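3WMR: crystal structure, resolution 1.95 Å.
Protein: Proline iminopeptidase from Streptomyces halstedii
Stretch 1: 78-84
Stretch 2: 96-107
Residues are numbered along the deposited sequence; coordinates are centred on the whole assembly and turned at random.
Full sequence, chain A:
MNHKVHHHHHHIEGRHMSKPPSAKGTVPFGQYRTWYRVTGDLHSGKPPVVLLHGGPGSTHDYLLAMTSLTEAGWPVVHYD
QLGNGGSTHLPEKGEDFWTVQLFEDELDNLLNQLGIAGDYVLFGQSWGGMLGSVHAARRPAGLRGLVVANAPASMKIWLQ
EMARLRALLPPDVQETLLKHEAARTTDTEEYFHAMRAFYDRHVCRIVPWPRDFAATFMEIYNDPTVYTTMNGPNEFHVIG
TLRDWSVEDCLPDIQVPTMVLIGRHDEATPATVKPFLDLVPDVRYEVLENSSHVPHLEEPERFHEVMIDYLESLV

Stretch 1 78-84: HYDQLGN
Stretch 2 (96-107) DFWTVQLFEDEL

Residues 78-80 continue a strand that begins earlier in the chain, and residues 100-107 are helical; their N-to-C directions lie 139° apart, with axes 11.6 Å distant at closest approach. Thr99 (chi1 p) caps the helix, Leu102 N donating to Thr99 OG1 at 3.0 Å. Two CA pairs set the register: Gln81 CA to Phe103 CA, 7.1 Å, and Gly83 CA to Trp98 CA, 8.8 Å.

His78 (-91/144, chi1 m) makes no contact. Tyr79 (-152/156, chi1 p) points toward the helix; its OH lies 3.6 Å from Leu107 CB, and its ring edge meets Glu106 OE1, 4.0 Å from Tyr79 CE2. One water ties this corner together, accepting from Tyr79 OH (2.7 Å) and donating to Phe103 O and Glu106 OE1 (2.8 Å each). Asp80 (chi1 m) points away.

Gln81 (-65/157; chi1 m, chi2 t) opens a type II turn to Asn84, closed by a weak bond from Asn84 N to Gln81 O (3.5 Å). Gln81 CB sits 3.8 Å from Phe103 CE1.

Leu82 (-59/135; chi1 t, chi2 p) is the most covered residue. Leu82 N donates to Glu106 OE1 (2.9 Å, 157° at hydrogen), reached by an extended Glu106 side chain with chi1 and chi2 both t. The carboxylate thus gives a buried backbone NH an acceptor, and because the same OE1 accepts from the water, it joins the turn to the helix. Leu82 CD2 packs against Leu102 CD2 (4.1 Å) and the edge of Phe97 at CZ (4.3 Å). Leu82 O approaches Phe103 CE1 (3.3 Å) at the ring edge, with Phe103 chi1 m, and also Trp98 CZ3 (3.4 Å).

Gly83 adopts 112/-19. An ideal CB on Gly83 would lie 2.8 Å from Trp98 CH2 and jam against the preceding carbonyl, so both backbone and neighbour favour glycine; Gly83 CA itself approaches Trp98 CH2 (chi1 m) to 3.6 Å. Asn84 (-148/171, chi1 -143°) has its CB pointing sideways, and the end of the side chain leads farther from the second stretch, making no contact with it.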

ATOM      1  N   HIS A  78       1.307   7.096 -10.609  1.00 26.33           N
ATOM      2  CA  HIS A  78       1.750   7.183  -9.215  1.00 26.95           C
ATOM      3  C   HIS A  78       1.190   8.455  -8.612  1.00 27.06           C
ATOM      4  O   HIS A  78       1.080   9.462  -9.305  1.00 27.64           O
ATOM      5  CB  HIS A  78       3.274   7.242  -9.088  1.00 27.35           C
ATOM      6  CG  HIS A  78       3.965   5.949  -9.376  1.00 26.89           C
ATOM      7  ND1 HIS A  78       4.211   5.508 -10.658  1.00 26.79           N
ATOM      8  CD2 HIS A  78       4.503   5.024  -8.551  1.00 26.69           C
ATOM      9  CE1 HIS A  78       4.851   4.355 -10.610  1.00 26.24           C
ATOM     10  NE2 HIS A  78       5.040   4.039  -9.344  1.00 25.55           N
ATOM     11  N   TYR A  79       0.826   8.411  -7.333  1.00 26.95           N
ATOM     12  CA  TYR A  79       0.501   9.641  -6.608  1.00 28.06           C
ATOM     13  C   TYR A  79       0.766   9.570  -5.100  1.00 28.23           C
ATOM     14  O   TYR A  79       0.801   8.499  -4.511  1.00 27.55           O
ATOM     15  CB  TYR A  79      -0.933  10.093  -6.904  1.00 28.04           C
ATOM     16  CG  TYR A  79      -2.046   9.467  -6.077  1.00 27.49           C
ATOM     17  CD1 TYR A  79      -2.625   8.252  -6.447  1.00 27.03           C
ATOM     18  CD2 TYR A  79      -2.575  10.128  -4.959  1.00 27.33           C
ATOM     19  CE1 TYR A  79      -3.671   7.700  -5.716  1.00 25.71           C
ATOM     20  CE2 TYR A  79      -3.621   9.577  -4.221  1.00 27.06           C
ATOM     21  CZ  TYR A  79      -4.166   8.360  -4.603  1.00 26.71           C
ATOM     22  OH  TYR A  79      -5.208   7.793  -3.881  1.00 25.77           O
ATOM     23  N   ASP A  80       0.970  10.740  -4.501  1.00 29.20           N
ATOM     24  CA  ASP A  80       1.159  10.866  -3.062  1.00 29.60           C
ATOM     25  C   ASP A  80      -0.148  11.286  -2.458  1.00 29.54           C
ATOM     26  O   ASP A  80      -0.706  12.310  -2.824  1.00 31.35           O
ATOM     27  CB  ASP A  80       2.188  11.936  -2.720  1.00 29.98           C
ATOM     28  CG  ASP A  80       3.593  11.534  -3.074  1.00 29.93           C
ATOM     29  OD1 ASP A  80       3.878  10.325  -3.222  1.00 29.58           O
ATOM     30  OD2 ASP A  80       4.410  12.452  -3.198  1.00 30.27           O
ATOM     31  N   GLN A  81      -0.638  10.482  -1.533  1.00 29.36           N
ATOM     32  CA  GLN A  81      -1.840  10.801  -0.783  1.00 30.00           C
ATOM     33  C   GLN A  81      -1.659  12.044   0.100  1.00 31.03           C
ATOM     34  O   GLN A  81      -0.544  12.422   0.454  1.00 31.57           O
ATOM     35  CB  GLN A  81      -2.272   9.573   0.024  1.00 28.68           C
ATOM     36  CG  GLN A  81      -2.724   8.444  -0.893  1.00 27.61           C
ATOM     37  CD  GLN A  81      -2.689   7.072  -0.253  1.00 25.96           C
ATOM     38  OE1 GLN A  81      -3.083   6.897   0.901  1.00 24.16           O
ATOM     39  NE2 GLN A  81      -2.265   6.075  -1.029  1.00 25.41           N
ATOM     40  N   LEU A  82      -2.769  12.686   0.435  1.00 33.68           N
ATOM     41  CA  LEU A  82      -2.724  13.939   1.192  1.00 35.04           C
ATOM     42  C   LEU A  82      -2.029  13.726   2.519  1.00 34.49           C
ATOM     43  O   LEU A  82      -2.309  12.759   3.214  1.00 33.58           O
ATOM     44  CB  LEU A  82      -4.130  14.468   1.450  1.00 36.49           C
ATOM     45  CG  LEU A  82      -4.231  15.834   2.142  1.00 38.61           C
ATOM     46  CD1 LEU A  82      -3.768  16.942   1.203  1.00 40.19           C
ATOM     47  CD2 LEU A  82      -5.653  16.098   2.619  1.00 39.41           C
ATOM     48  N   GLY A  83      -1.139  14.651   2.867  1.00 35.50           N
ATOM     49  CA  GLY A  83      -0.448  14.633   4.150  1.00 34.82           C
ATOM     50  C   GLY A  83       1.038  14.355   4.028  1.00 34.27           C
ATOM     51  O   GLY A  83       1.798  14.647   4.957  1.00 35.38           O
ATOM     52  N   ASN A  84       1.469  13.790   2.904  1.00 32.97           N
ATOM     53  CA  ASN A  84       2.900  13.515   2.715  1.00 32.66           C
ATOM     54  C   ASN A  84       3.362  13.615   1.265  1.00 32.95           C
ATOM     55  O   ASN A  84       2.553  13.757   0.352  1.00 32.90           O
ATOM     56  CB  ASN A  84       3.272  12.136   3.292  1.00 32.29           C
ATOM     57  CG  ASN A  84       4.651  12.124   3.938  1.00 32.01           C
ATOM     58  OD1 ASN A  84       5.298  13.162   4.059  1.00 32.11           O
ATOM     59  ND2 ASN A  84       5.097  10.954   4.361  1.00 31.13           N
ATOM     60  N   ASP A  96      -9.006  13.125  14.167  1.00 50.74           N
ATOM     61  CA  ASP A  96     -10.343  13.122  13.565  1.00 51.04           C
ATOM     62  C   ASP A  96     -10.381  13.691  12.138  1.00 48.49           C
ATOM     63  O   ASP A  96     -11.411  13.594  11.467  1.00 48.83           O
ATOM     64  CB  ASP A  96     -11.392  13.797  14.480  1.00 54.34           C
ATOM     65  CG  ASP A  96     -11.042  15.229  14.849  1.00 56.00           C
ATOM     66  OD1 ASP A  96     -10.216  15.863  14.164  1.00 58.14           O
ATOM     67  OD2 ASP A  96     -11.620  15.729  15.835  1.00 59.60           O
ATOM     68  N   PHE A  97      -9.266  14.272  11.684  1.00 44.47           N
ATOM     69  CA  PHE A  97      -9.119  14.730  10.298  1.00 43.04           C
ATOM     70  C   PHE A  97      -8.628  13.625   9.357  1.00 40.54           C
ATOM     71  O   PHE A  97      -8.980  13.622   8.179  1.00 39.42           O
ATOM     72  CB  PHE A  97      -8.145  15.906  10.216  1.00 43.41           C
ATOM     73  CG  PHE A  97      -7.933  16.428   8.820  1.00 43.42           C
ATOM     74  CD1 PHE A  97      -6.826  16.031   8.075  1.00 43.72           C
ATOM     75  CD2 PHE A  97      -8.840  17.314   8.245  1.00 44.75           C
ATOM     76  CE1 PHE A  97      -6.630  16.504   6.787  1.00 43.73           C
ATOM     77  CE2 PHE A  97      -8.646  17.796   6.962  1.00 44.34           C
ATOM     78  CZ  PHE A  97      -7.537  17.390   6.232  1.00 44.34           C
ATOM     79  N   TRP A  98      -7.803  12.715   9.872  1.00 37.39           N
ATOM     80  CA  TRP A  98      -7.189  11.683   9.048  1.00 36.43           C
ATOM     81  C   TRP A  98      -8.067  10.440   9.030  1.00 34.88           C
ATOM     82  O   TRP A  98      -7.929   9.542   9.866  1.00 35.68           O
ATOM     83  CB  TRP A  98      -5.778  11.366   9.549  1.00 35.45           C
ATOM     84  CG  TRP A  98      -4.866  12.555   9.473  1.00 35.89           C
ATOM     85  CD1 TRP A  98      -4.323  13.246  10.525  1.00 36.75           C
ATOM     86  CD2 TRP A  98      -4.412  13.217   8.287  1.00 36.24           C
ATOM     87  NE1 TRP A  98      -3.552  14.286  10.063  1.00 37.25           N
ATOM     88  CE2 TRP A  98      -3.586  14.289   8.694  1.00 37.03           C
ATOM     89  CE3 TRP A  98      -4.611  13.001   6.921  1.00 35.90           C
ATOM     90  CZ2 TRP A  98      -2.960  15.141   7.780  1.00 37.37           C
ATOM     91  CZ3 TRP A  98      -3.988  13.855   6.013  1.00 36.23           C
ATOM     92  CH2 TRP A  98      -3.175  14.908   6.447  1.00 36.92           C
ATOM     93  N   THR A  99      -8.968  10.397   8.059  1.00 32.64           N
ATOM     94  CA  THR A  99      -9.959   9.348   7.973  1.00 32.09           C
ATOM     95  C   THR A  99      -9.835   8.608   6.654  1.00 29.94           C
ATOM     96  O   THR A  99      -9.236   9.107   5.700  1.00 29.95           O
ATOM     97  CB  THR A  99     -11.366   9.952   8.014  1.00 32.92           C
ATOM     98  OG1 THR A  99     -11.493  10.874   6.924  1.00 32.81           O
ATOM     99  CG2 THR A  99     -11.582  10.683   9.335  1.00 34.45           C
ATOM    100  N   VAL A 100     -10.407   7.415   6.620  1.00 28.23           N
ATOM    101  CA  VAL A 100     -10.529   6.663   5.392  1.00 27.60           C
ATOM    102  C   VAL A 100     -11.359   7.455   4.362  1.00 28.21           C
ATOM    103  O   VAL A 100     -11.034   7.464   3.181  1.00 26.14           O
ATOM    104  CB  VAL A 100     -11.168   5.278   5.648  1.00 27.50           C
ATOM    105  CG1 VAL A 100     -11.294   4.490   4.349  1.00 27.27           C
ATOM    106  CG2 VAL A 100     -10.370   4.507   6.693  1.00 27.42           C
ATOM    107  N   GLN A 101     -12.432   8.114   4.808  1.00 29.40           N
ATOM    108  CA  GLN A 101     -13.284   8.890   3.897  1.00 31.18           C
ATOM    109  C   GLN A 101     -12.491   9.967   3.170  1.00 30.51           C
ATOM    110  O   GLN A 101     -12.679  10.193   1.980  1.00 30.42           O
ATOM    111  CB  GLN A 101     -14.454   9.544   4.647  1.00 34.12           C
ATOM    112  CG  GLN A 101     -15.411  10.283   3.713  1.00 37.32           C
ATOM    113  CD  GLN A 101     -16.067   9.364   2.686  1.00 40.51           C
ATOM    114  OE1 GLN A 101     -16.041   9.629   1.471  1.00 41.68           O
ATOM    115  NE2 GLN A 101     -16.678   8.276   3.173  1.00 42.92           N
ATOM    116  N   LEU A 102     -11.600  10.630   3.895  1.00 31.02           N
ATOM    117  CA  LEU A 102     -10.728  11.635   3.309  1.00 31.55           C
ATOM    118  C   LEU A 102      -9.985  11.087   2.089  1.00 30.97           C
ATOM    119  O   LEU A 102      -9.976  11.711   1.018  1.00 31.11           O
ATOM    120  CB  LEU A 102      -9.710  12.101   4.342  1.00 32.79           C
ATOM    121  CG  LEU A 102      -8.734  13.193   3.899  1.00 33.40           C
ATOM    122  CD1 LEU A 102      -9.491  14.497   3.705  1.00 34.57           C
ATOM    123  CD2 LEU A 102      -7.616  13.344   4.920  1.00 33.94           C
ATOM    124  N   PHE A 103      -9.359   9.927   2.261  1.00 29.35           N
ATOM    125  CA  PHE A 103      -8.521   9.360   1.214  1.00 28.38           C
ATOM    126  C   PHE A 103      -9.330   8.761   0.086  1.00 28.75           C
ATOM    127  O   PHE A 103      -8.857   8.750  -1.050  1.00 29.32           O
ATOM    128  CB  PHE A 103      -7.531   8.344   1.797  1.00 27.45           C
ATOM    129  CG  PHE A 103      -6.504   8.981   2.670  1.00 26.69           C
ATOM    130  CD1 PHE A 103      -5.508   9.756   2.112  1.00 26.34           C
ATOM    131  CD2 PHE A 103      -6.576   8.880   4.049  1.00 26.59           C
ATOM    132  CE1 PHE A 103      -4.574  10.391   2.904  1.00 26.19           C
ATOM    133  CE2 PHE A 103      -5.633   9.506   4.847  1.00 27.00           C
ATOM    134  CZ  PHE A 103      -4.635  10.268   4.272  1.00 26.26           C
ATOM    135  N   GLU A 104     -10.530   8.256   0.381  1.00 29.68           N
ATOM    136  CA  GLU A 104     -11.472   7.841  -0.675  1.00 30.59           C
ATOM    137  C   GLU A 104     -11.860   9.022  -1.554  1.00 29.66           C
ATOM    138  O   GLU A 104     -11.938   8.904  -2.771  1.00 27.68           O
ATOM    139  CB  GLU A 104     -12.778   7.312  -0.091  1.00 33.44           C
ATOM    140  CG  GLU A 104     -12.702   5.980   0.616  1.00 34.96           C
ATOM    141  CD  GLU A 104     -14.077   5.580   1.116  1.00 37.16           C
ATOM    142  OE1 GLU A 104     -14.958   5.345   0.271  1.00 38.16           O
ATOM    143  OE2 GLU A 104     -14.280   5.514   2.343  1.00 41.01           O
ATOM    144  N   ASP A 105     -12.150  10.147  -0.898  1.00 30.56           N
ATOM    145  CA  ASP A 105     -12.568  11.365  -1.577  1.00 31.45           C
ATOM    146  C   ASP A 105     -11.435  11.900  -2.432  1.00 31.04           C
ATOM    147  O   ASP A 105     -11.680  12.384  -3.526  1.00 31.91           O
ATOM    148  CB  ASP A 105     -12.991  12.442  -0.569  1.00 32.83           C
ATOM    149  CG  ASP A 105     -14.335  12.157   0.081  1.00 34.28           C
ATOM    150  OD1 ASP A 105     -15.132  11.382  -0.482  1.00 35.36           O
ATOM    151  OD2 ASP A 105     -14.602  12.727   1.167  1.00 35.53           O
ATOM    152  N   GLU A 106     -10.204  11.810  -1.929  1.00 30.78           N
ATOM    153  CA  GLU A 106      -9.019  12.207  -2.685  1.00 31.03           C
ATOM    154  C   GLU A 106      -8.800  11.341  -3.932  1.00 30.51           C
ATOM    155  O   GLU A 106      -8.487  11.856  -5.002  1.00 31.92           O
ATOM    156  CB  GLU A 106      -7.757  12.150  -1.802  1.00 31.46           C
ATOM    157  CG  GLU A 106      -6.497  12.561  -2.543  1.00 32.31           C
ATOM    158  CD  GLU A 106      -5.229  12.479  -1.719  1.00 32.75           C
ATOM    159  OE1 GLU A 106      -4.995  11.464  -1.011  1.00 32.46           O
ATOM    160  OE2 GLU A 106      -4.434  13.436  -1.810  1.00 33.87           O
ATOM    161  N   LEU A 107      -8.930  10.028  -3.794  1.00 29.13           N
ATOM    162  CA  LEU A 107      -8.769   9.145  -4.944  1.00 28.53           C
ATOM    163  C   LEU A 107      -9.834   9.454  -6.006  1.00 28.52           C
ATOM    164  O   LEU A 107      -9.504   9.596  -7.181  1.00 28.09           O
ATOM    165  CB  LEU A 107      -8.797   7.668  -4.520  1.00 27.58           C
ATOM    166  CG  LEU A 107      -8.879   6.623  -5.630  1.00 27.02           C
ATOM    167  CD1 LEU A 107      -7.702   6.723  -6.590  1.00 26.90           C
ATOM    168  CD2 LEU A 107      -8.964   5.224  -5.046  1.00 27.12           C
TER
HETATM  169  O   HOH W   1      -6.116   8.963  -1.668  1.00 21.52           O